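Local structure of DUF5751 domain-containing protein (2RBG) at residues 15-18 with 19-23; 68-71 with 72-76; 92-96 with 97-101; 107-111 with 112-116. The protein is of unknown function but folds as a parallel beta-sheet flanked by helices, with two copies in the assembly. All coordinates share one frame; numbering follows the deposited sequence.

Contact 1 of 4, residues 15-18 with 19-23; sequences DNFE and NYFRK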
# COMPACT_ATOMS: atom_id res chain seq x y z
N ASP A 15 18.99 6.71 4.06
CA ASP A 15 18.97 6.79 2.61
C ASP A 15 17.55 6.86 2.03
O ASP A 15 17.38 7.14 0.85
CB ASP A 15 19.71 5.59 2.00
CG ASP A 15 18.90 4.31 2.08
OD1 ASP A 15 18.27 4.06 3.13
OD2 ASP A 15 18.91 3.54 1.09
N ASN A 16 16.55 6.61 2.87
CA ASN A 16 15.16 6.63 2.42
C ASN A 16 14.38 7.91 2.74
O ASN A 16 13.25 8.06 2.27
CB ASN A 16 14.39 5.44 3.01
CG ASN A 16 14.56 4.17 2.19
OD1 ASN A 16 14.48 4.20 0.96
ND2 ASN A 16 14.77 3.05 2.87
N PHE A 17 14.95 8.81 3.52
CA PHE A 17 14.23 10.04 3.87
C PHE A 17 13.73 10.87 2.70
O PHE A 17 12.56 11.26 2.67
CB PHE A 17 15.09 10.92 4.79
CG PHE A 17 15.14 10.44 6.21
CD1 PHE A 17 13.97 10.18 6.91
CD2 PHE A 17 16.36 10.26 6.85
CE1 PHE A 17 14.01 9.73 8.23
CE2 PHE A 17 16.42 9.81 8.17
CZ PHE A 17 15.24 9.55 8.86
N GLU A 18 14.60 11.15 1.74
CA GLU A 18 14.18 11.96 0.60
C GLU A 18 12.97 11.37 -0.12
O GLU A 18 11.99 12.08 -0.36
CB GLU A 18 15.35 12.14 -0.38
CG GLU A 18 16.47 13.00 0.18
CD GLU A 18 17.60 13.22 -0.80
OE1 GLU A 18 17.35 13.78 -1.89
OE2 GLU A 18 18.75 12.84 -0.48
N ASN A 19 13.03 10.09 -0.45
CA ASN A 19 11.93 9.44 -1.16
C ASN A 19 10.66 9.36 -0.32
O ASN A 19 9.56 9.62 -0.83
CB ASN A 19 12.33 8.02 -1.60
CG ASN A 19 13.44 8.02 -2.63
OD1 ASN A 19 13.44 8.83 -3.56
ND2 ASN A 19 14.39 7.11 -2.48
N TYR A 20 10.79 9.00 0.95
CA TYR A 20 9.61 8.90 1.81
C TYR A 20 8.95 10.23 2.13
O TYR A 20 7.73 10.29 2.23
CB TYR A 20 9.94 8.17 3.11
CG TYR A 20 9.84 6.66 3.01
CD1 TYR A 20 10.76 5.93 2.26
CD2 TYR A 20 8.84 5.96 3.68
CE1 TYR A 20 10.69 4.54 2.18
CE2 TYR A 20 8.75 4.57 3.61
CZ TYR A 20 9.69 3.87 2.86
OH TYR A 20 9.64 2.49 2.81
N PHE A 21 9.72 11.30 2.29
CA PHE A 21 9.08 12.57 2.59
C PHE A 21 8.29 13.08 1.39
O PHE A 21 7.35 13.87 1.55
CB PHE A 21 10.11 13.61 3.05
CG PHE A 21 10.25 13.67 4.55
CD1 PHE A 21 10.95 12.68 5.23
CD2 PHE A 21 9.60 14.65 5.28
CE1 PHE A 21 10.99 12.66 6.62
CE2 PHE A 21 9.64 14.65 6.68
CZ PHE A 21 10.34 13.65 7.35
N ARG A 22 8.65 12.62 0.21
CA ARG A 22 7.92 13.00 -0.99
C ARG A 22 6.53 12.36 -0.86
O ARG A 22 5.52 12.96 -1.21
CB ARG A 22 8.63 12.50 -2.24
CG ARG A 22 7.93 12.86 -3.54
CD ARG A 22 8.71 12.42 -4.78
NE ARG A 22 9.90 13.25 -5.03
CZ ARG A 22 10.63 13.16 -6.13
NH1 ARG A 22 10.31 12.29 -7.08
NH2 ARG A 22 11.69 13.94 -6.30
N LYS A 23 6.50 11.13 -0.33
CA LYS A 23 5.24 10.42 -0.14
C LYS A 23 4.40 11.10 0.93
O LYS A 23 3.19 11.27 0.78
CB LYS A 23 5.49 8.97 0.28
CG LYS A 23 6.13 8.08 -0.78
CD LYS A 23 6.21 6.64 -0.28
CE LYS A 23 6.65 5.69 -1.38
NZ LYS A 23 5.67 5.66 -2.50
O HOH W 1 15.53 8.61 -0.47

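Contact 2 of 4, residues 68-71 with 72-76; sequences FLWK and KNEVD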
# COMPACT_ATOMS: atom_id res chain seq x y z
N PHE A 68 9.41 16.36 14.82
CA PHE A 68 9.95 15.84 16.06
C PHE A 68 10.75 14.57 15.77
O PHE A 68 10.26 13.67 15.10
CB PHE A 68 8.82 15.50 17.04
CG PHE A 68 8.04 16.70 17.50
CD1 PHE A 68 8.57 17.57 18.44
CD2 PHE A 68 6.79 16.97 16.97
CE1 PHE A 68 7.86 18.70 18.85
CE2 PHE A 68 6.06 18.09 17.38
CZ PHE A 68 6.60 18.95 18.32
N LEU A 69 11.98 14.52 16.27
CA LEU A 69 12.82 13.35 16.07
C LEU A 69 12.94 12.62 17.40
O LEU A 69 13.14 13.24 18.45
CB LEU A 69 14.20 13.75 15.56
CG LEU A 69 14.32 14.09 14.08
CD1 LEU A 69 13.41 15.26 13.74
CD2 LEU A 69 15.76 14.42 13.74
N TRP A 70 12.81 11.29 17.35
CA TRP A 70 12.90 10.46 18.53
C TRP A 70 13.83 9.29 18.34
O TRP A 70 13.77 8.60 17.32
CB TRP A 70 11.52 9.89 18.89
CG TRP A 70 10.43 10.89 18.97
CD1 TRP A 70 9.45 11.12 18.04
CD2 TRP A 70 10.20 11.80 20.04
NE1 TRP A 70 8.62 12.12 18.48
CE2 TRP A 70 9.05 12.56 19.70
CE3 TRP A 70 10.84 12.06 21.26
CZ2 TRP A 70 8.54 13.55 20.54
CZ3 TRP A 70 10.33 13.05 22.09
CH2 TRP A 70 9.19 13.78 21.73
N LYS A 71 14.71 9.06 19.31
CA LYS A 71 15.58 7.90 19.23
C LYS A 71 14.62 6.79 19.62
O LYS A 71 13.65 7.03 20.33
CB LYS A 71 16.73 8.02 20.23
CG LYS A 71 17.73 9.10 19.89
CD LYS A 71 18.90 9.11 20.86
CE LYS A 71 19.95 10.12 20.44
NZ LYS A 71 19.40 11.50 20.36
N LYS A 72 14.87 5.57 19.16
CA LYS A 72 13.97 4.47 19.47
C LYS A 72 13.69 4.31 20.97
O LYS A 72 12.63 3.83 21.36
CB LYS A 72 14.52 3.16 18.88
CG LYS A 72 14.58 3.20 17.36
CD LYS A 72 15.10 1.90 16.77
CE LYS A 72 15.16 1.98 15.25
NZ LYS A 72 15.70 0.74 14.64
N ASN A 73 14.63 4.74 21.80
CA ASN A 73 14.47 4.63 23.25
C ASN A 73 13.61 5.77 23.82
O ASN A 73 13.31 5.78 25.01
CB ASN A 73 15.85 4.64 23.92
CG ASN A 73 16.60 5.94 23.71
OD1 ASN A 73 16.19 6.99 24.20
ND2 ASN A 73 17.70 5.88 22.97
N GLU A 74 13.21 6.70 22.96
CA GLU A 74 12.40 7.83 23.41
C GLU A 74 10.94 7.71 22.97
O GLU A 74 10.17 8.67 23.09
CB GLU A 74 12.98 9.14 22.87
CG GLU A 74 14.42 9.40 23.28
CD GLU A 74 14.97 10.69 22.72
OE1 GLU A 74 14.80 10.93 21.50
OE2 GLU A 74 15.58 11.47 23.48
N VAL A 75 10.56 6.54 22.48
CA VAL A 75 9.19 6.33 22.05
C VAL A 75 8.21 6.62 23.18
O VAL A 75 7.09 7.07 22.93
CB VAL A 75 8.97 4.88 21.55
CG1 VAL A 75 7.52 4.70 21.09
CG2 VAL A 75 9.92 4.57 20.41
N ASP A 76 8.62 6.38 24.42
CA ASP A 76 7.72 6.64 25.53
C ASP A 76 7.38 8.13 25.67
O ASP A 76 6.27 8.48 26.07
CB ASP A 76 8.28 6.07 26.85
CG ASP A 76 9.65 6.64 27.22
OD1 ASP A 76 10.28 7.35 26.40
OD2 ASP A 76 10.09 6.35 28.35
O HOH W 2 17.95 12.85 22.84

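Contact 3 of 4, residues 92-96 with 97-101; sequences VYCDD and ENKVF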
# COMPACT_ATOMS: atom_id res chain seq x y z
N VAL A 92 1.34 6.38 8.26
CA VAL A 92 2.42 5.54 8.77
C VAL A 92 3.39 5.12 7.67
O VAL A 92 2.97 4.63 6.63
CB VAL A 92 1.85 4.27 9.44
CG1 VAL A 92 2.98 3.35 9.87
CG2 VAL A 92 0.99 4.66 10.64
N TYR A 93 4.69 5.29 7.93
CA TYR A 93 5.72 4.92 6.96
C TYR A 93 6.92 4.23 7.60
O TYR A 93 7.38 4.62 8.67
CB TYR A 93 6.26 6.16 6.24
CG TYR A 93 5.19 7.03 5.63
CD1 TYR A 93 4.77 6.82 4.31
CD2 TYR A 93 4.60 8.05 6.36
CE1 TYR A 93 3.78 7.62 3.75
CE2 TYR A 93 3.61 8.84 5.81
CZ TYR A 93 3.20 8.62 4.50
OH TYR A 93 2.23 9.42 3.96
N CYS A 94 7.43 3.20 6.92
CA CYS A 94 8.60 2.48 7.40
C CYS A 94 9.18 1.66 6.26
O CYS A 94 8.56 1.52 5.20
CB CYS A 94 8.23 1.53 8.55
SG CYS A 94 7.51 -0.07 8.04
N ASP A 95 10.40 1.16 6.46
CA ASP A 95 11.02 0.28 5.48
C ASP A 95 11.17 -1.06 6.21
O ASP A 95 10.88 -1.15 7.40
CB ASP A 95 12.38 0.80 4.97
CG ASP A 95 13.25 1.40 6.06
OD1 ASP A 95 13.07 1.05 7.25
OD2 ASP A 95 14.13 2.21 5.72
N ASP A 96 11.59 -2.10 5.50
CA ASP A 96 11.72 -3.42 6.11
C ASP A 96 12.54 -3.46 7.40
O ASP A 96 12.17 -4.14 8.35
CB ASP A 96 12.32 -4.42 5.12
CG ASP A 96 11.34 -4.79 4.03
OD1 ASP A 96 10.18 -5.11 4.35
OD2 ASP A 96 11.75 -4.79 2.85
N GLU A 97 13.65 -2.73 7.42
CA GLU A 97 14.51 -2.70 8.59
C GLU A 97 13.83 -2.14 9.84
O GLU A 97 14.27 -2.40 10.96
CB GLU A 97 15.77 -1.87 8.30
CG GLU A 97 16.72 -2.51 7.30
CD GLU A 97 16.07 -2.79 5.96
OE1 GLU A 97 15.47 -1.86 5.38
OE2 GLU A 97 16.17 -3.94 5.48
N ASN A 98 12.76 -1.38 9.65
CA ASN A 98 12.05 -0.78 10.78
C ASN A 98 10.58 -1.17 10.89
O ASN A 98 9.84 -0.58 11.68
CB ASN A 98 12.16 0.75 10.69
CG ASN A 98 13.59 1.23 10.77
OD1 ASN A 98 14.21 1.20 11.84
ND2 ASN A 98 14.14 1.68 9.65
N LYS A 99 10.17 -2.18 10.12
CA LYS A 99 8.78 -2.62 10.13
C LYS A 99 8.31 -3.18 11.47
O LYS A 99 7.20 -2.88 11.92
CB LYS A 99 8.54 -3.64 9.02
CG LYS A 99 7.10 -4.12 8.92
CD LYS A 99 6.86 -4.88 7.62
CE LYS A 99 7.76 -6.09 7.50
NZ LYS A 99 7.59 -6.78 6.19
N VAL A 100 9.13 -4.01 12.11
CA VAL A 100 8.76 -4.58 13.40
C VAL A 100 8.60 -3.46 14.42
O VAL A 100 7.63 -3.42 15.18
CB VAL A 100 9.83 -5.57 13.91
CG1 VAL A 100 9.48 -6.04 15.32
CG2 VAL A 100 9.93 -6.76 12.97
N PHE A 101 9.55 -2.53 14.41
CA PHE A 101 9.52 -1.39 15.32
C PHE A 101 8.26 -0.55 15.11
O PHE A 101 7.49 -0.33 16.05
CB PHE A 101 10.75 -0.52 15.11
CG PHE A 101 10.75 0.74 15.92
CD1 PHE A 101 10.81 0.70 17.31
CD2 PHE A 101 10.69 1.98 15.29
CE1 PHE A 101 10.81 1.87 18.06
CE2 PHE A 101 10.70 3.16 16.03
CZ PHE A 101 10.76 3.10 17.42
O HOH W 3 11.78 -4.83 11.04

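Contact 4 of 4, residues 107-111 with 112-116; sequences DNLPT and AIKRN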
# COMPACT_ATOMS: atom_id res chain seq x y z
N ASP A 107 0.50 -0.39 17.04
CA ASP A 107 -0.36 -1.19 17.90
C ASP A 107 -0.68 -0.49 19.21
O ASP A 107 -1.72 -0.74 19.81
CB ASP A 107 0.28 -2.55 18.22
CG ASP A 107 0.43 -3.44 17.00
OD1 ASP A 107 -0.47 -3.42 16.13
OD2 ASP A 107 1.44 -4.18 16.92
N ASN A 108 0.23 0.37 19.66
CA ASN A 108 0.03 1.07 20.93
C ASN A 108 -0.58 2.47 20.83
O ASN A 108 -0.69 3.17 21.83
CB ASN A 108 1.36 1.16 21.70
CG ASN A 108 1.80 -0.18 22.24
OD1 ASN A 108 2.22 -1.06 21.48
ND2 ASN A 108 1.72 -0.34 23.55
N LEU A 109 -0.98 2.87 19.62
CA LEU A 109 -1.59 4.19 19.45
C LEU A 109 -3.03 4.14 19.94
O LEU A 109 -3.64 3.07 19.97
CB LEU A 109 -1.59 4.60 17.98
CG LEU A 109 -0.25 4.87 17.31
CD1 LEU A 109 -0.47 5.11 15.82
CD2 LEU A 109 0.44 6.06 17.95
N PRO A 110 -3.60 5.29 20.32
CA PRO A 110 -4.98 5.34 20.79
C PRO A 110 -5.93 4.78 19.73
O PRO A 110 -5.69 4.94 18.53
CB PRO A 110 -5.21 6.82 21.04
CG PRO A 110 -3.86 7.30 21.45
CD PRO A 110 -2.95 6.61 20.45
N THR A 111 -7.00 4.13 20.17
CA THR A 111 -7.97 3.54 19.27
C THR A 111 -8.48 4.52 18.21
O THR A 111 -8.51 4.21 17.02
CB THR A 111 -9.18 3.01 20.05
OG1 THR A 111 -8.74 2.02 20.99
CG2 THR A 111 -10.20 2.39 19.10
N ALA A 112 -8.89 5.71 18.65
CA ALA A 112 -9.42 6.73 17.75
C ALA A 112 -8.45 7.12 16.65
O ALA A 112 -8.86 7.45 15.53
CB ALA A 112 -9.83 7.97 18.55
N ILE A 113 -7.15 7.10 16.95
CA ILE A 113 -6.15 7.47 15.96
C ILE A 113 -5.96 6.36 14.92
O ILE A 113 -5.91 6.63 13.72
CB ILE A 113 -4.80 7.79 16.64
CG1 ILE A 113 -4.98 9.01 17.55
CG2 ILE A 113 -3.74 8.07 15.58
CD1 ILE A 113 -3.71 9.48 18.22
N LYS A 114 -5.87 5.12 15.39
CA LYS A 114 -5.69 3.99 14.49
C LYS A 114 -6.88 3.84 13.54
O LYS A 114 -6.72 3.37 12.41
CB LYS A 114 -5.50 2.70 15.28
CG LYS A 114 -4.18 2.64 16.04
CD LYS A 114 -3.97 1.28 16.70
CE LYS A 114 -4.90 1.08 17.88
NZ LYS A 114 -4.57 -0.18 18.62
N ARG A 115 -8.06 4.25 13.98
CA ARG A 115 -9.25 4.13 13.16
C ARG A 115 -9.30 5.13 12.01
O ARG A 115 -10.12 4.99 11.10
CB ARG A 115 -10.51 4.24 14.02
CG ARG A 115 -10.53 3.25 15.17
CD ARG A 115 -11.93 2.84 15.57
NE ARG A 115 -11.90 1.92 16.70
CZ ARG A 115 -12.94 1.20 17.11
NH1 ARG A 115 -14.10 1.29 16.47
NH2 ARG A 115 -12.82 0.39 18.16
N ASN A 116 -8.43 6.13 12.05
CA ASN A 116 -8.40 7.13 10.99
C ASN A 116 -7.11 7.03 10.18
O ASN A 116 -6.54 8.04 9.77
CB ASN A 116 -8.55 8.54 11.56
CG ASN A 116 -9.97 8.82 12.02
OD1 ASN A 116 -10.35 8.46 13.14
ND2 ASN A 116 -10.76 9.44 11.16

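Contact 1 of 4, residues 15-18 with 19-23
Tyr20 N donates to Asn16 O at 2.9 Å with an N-H...O angle of 166°, and one residue further on Phe21 N reaches Phe17 O at 2.9 Å. These i to i+4 bonds belong to the N-terminal part of helix 17-31. The next in the series, Arg22 N to Glu18 O, is stretched to 3.4 Å and weak. Just before them the direct link is replaced by a water, which donates to Asp15 O and accepts from Asn19 N at 2.9 Å.

Two pairs of side chains, each one turn apart, run alongside each other. Asn16 CB packs 3.7 Å from Tyr20 CD1, the amide plane inclined 58° to the phenol ring, while Asn16 O sits at the ring's edge. Phe17 CD1 meets Phe21 CE1 at 3.9 Å. Phe17 has CG anti to its carbonyl carbon (chi1 -77°), which lays its ring on the same flank as that of Phe21. Phe17 O lies in the plane of the Phe21 ring, 3.3 Å from CD1. Both phenylalanines are buried, against Val40 among others.

The polar ends of the other pair face strand 89-94 and the loop after it: Tyr20 OH bonds Cys94 O, and Asn16 ND2 bonds Asp95 OD2. With a phenylalanine in place of Tyr20, the carbonyl of Cys94 would probably be left without its hydroxyl partner, and the helix start would lose one of its ties to that strand. The arrangement is the helix entry of a beta-alpha-beta crossover, in which helix 17-31 links parallel strands 6-11 and 35-41.

Contact 2 of 4, residues 68-71 with 72-76
Trp70 sets the CE3 corner of its indole against Glu74 CB at 4.0 Å, the two side chains crossing at about a right angle and the ring and carboxylate planes 74° apart. They meet where strand 64-70 passes into helix 75-82 through a type I beta-turn: Lys72 and Asn73 have the backbone angles of its two central positions, and Glu74 N closes it on Lys71 O at 2.7 Å. That donor stands well above the carbonyl plane, not on a lone pair.

Glu74 occupies the N-cap position. Its side chain sets out toward Lys71 and, extended beyond CG, carries OE1 to Lys71 N at 2.9 Å, with an almost straight N-H...O angle of 176°. The approach is on the anti side of the oxygen, 26° out of the carboxylate plane. Lys71 and Glu74 are therefore tied twice, once by backbone to backbone and once by backbone to side chain. An alanine in place of Glu74 would keep the backbone closure, but the Lys71 amide would probably be left without its acceptor and the turn held by one bond fewer.

Further along the indole, Trp70 NE1 bonds Asn39 OD1, and the ring meets those of Phe41 and Phe78. Asn73 runs beside Lys71, its ND2 lying 3.6 Å from Lys71 CB. The lysine ammonium makes no direct salt bridge with Glu74, since NZ and OE1 stand 4.8 Å apart. A bend at the last torsion instead brings Lys71 NZ to a water at 3.2 Å, and that water donates to Glu74 OE2 at 2.8 Å.

Contact 3 of 4, residues 92-96 with 97-101
Asp95 and Asn98 run side by side with their flat groups nearly coplanar, 22° apart: Asn98 ND2 donates to Asp95 OD1 at 2.7 Å, and OD1 offers its syn lone pair. The backbone repeats the link, Asn98 N bonding Asp95 O at 2.9 Å. With CG set between backbone N and carbonyl carbon (chi1 41°), the carboxylate of Asp95 swings toward this amide. Beside the turn, Cys94 SG presses on Lys99 CA at 3.5 Å. Asp96 OD1 and Lys99 NZ form a long salt bridge of 3.6 Å, their side chains running together.

This i to i+3 beta-turn leads into helix 99-107 at the C-terminal end of strand 89-94 in the parallel sheet. Lys99 N to Asp96 O, at 3.3 Å, is a weak i to i+3 bond that carries the turn on into the helix, and a water joins the same oxygen to Val100 N.

Further out, Asn13 N donates to Asp95 OD2, the oxygen that Asn16 also uses, fixing the carboxylate's rotation. Cys94 is pinned by its disulfide to Cys122. Lys99 NZ also bonds Leu125 O, and Asp96 OD2 pairs with Lys84 of the second subunit.

Contact 4 of 4, residues 107-111 with 112-116
Ile113, packed beside Pro110, brings its CD1 to 3.7 Å from the proline CD. CG1 is anti to the isoleucine's own carbonyl carbon (chi1 -63°), which sends that methyl back along the ring. Ile113 CG2 lies more loosely, 4.4 Å from Leu109 CD1. Both side chains rest on Leu90 of strand 89-94 and Leu82 of helix 75-82, so the apolar side of this short helix closes over the sheet. The Ile113 amide makes only a weak, bent bond to Pro110 O.

Lys114 N uses the same oxygen more squarely, at 3.2 Å with an N-H...O angle of 168°, making the first i to i+4 bond after the N-cap position held by Pro110. Its side chain then doubles back toward helix 99-107. CG passes 3.8 Å from Leu109 CB, and a turn at chi3 (-71°) leads NZ to Asp107 O at 3.1 Å.

Arg115 follows, its backbone N near Thr111 O at 3.1 Å, although the placing of that oxygen is uncertain. At Asn116 the backbone N returns to Ile113 O at 3.1 Å, and the chain runs on into strand 117-121.

The ammonium of Lys114 thus meets a main-chain oxygen at the C-terminal end of helix 99-107, with Asp107 OD1 5.8 Å from NZ. Its positive charge would probably offset the partial negative charge of that helix end while the lysine's carbons line the turn.

In the fold
Contacts 1 and 3, with centres about 13 Å apart, touch directly through the Tyr20 and Asn16 polar ends. They lie at the C-terminal ends of neighbouring strands 6-11 and 89-94, where the strand order 3-2-1-4-5 changes direction, as in Rossmann-like sheets. Such switch points often form binding crevices, but no ligand or active site is known here. Contact 2 also touches contact 3, centres about 14 Å apart: Lys72 NZ bonds Asn98 OD1, and Val75 packs on Phe101. Contact 4 stands apart, about 24 Å between centres from contact 1 and across the chain's centre; its nearest atoms come within about 5 Å of contact 3, and helix 99-107 connects the two.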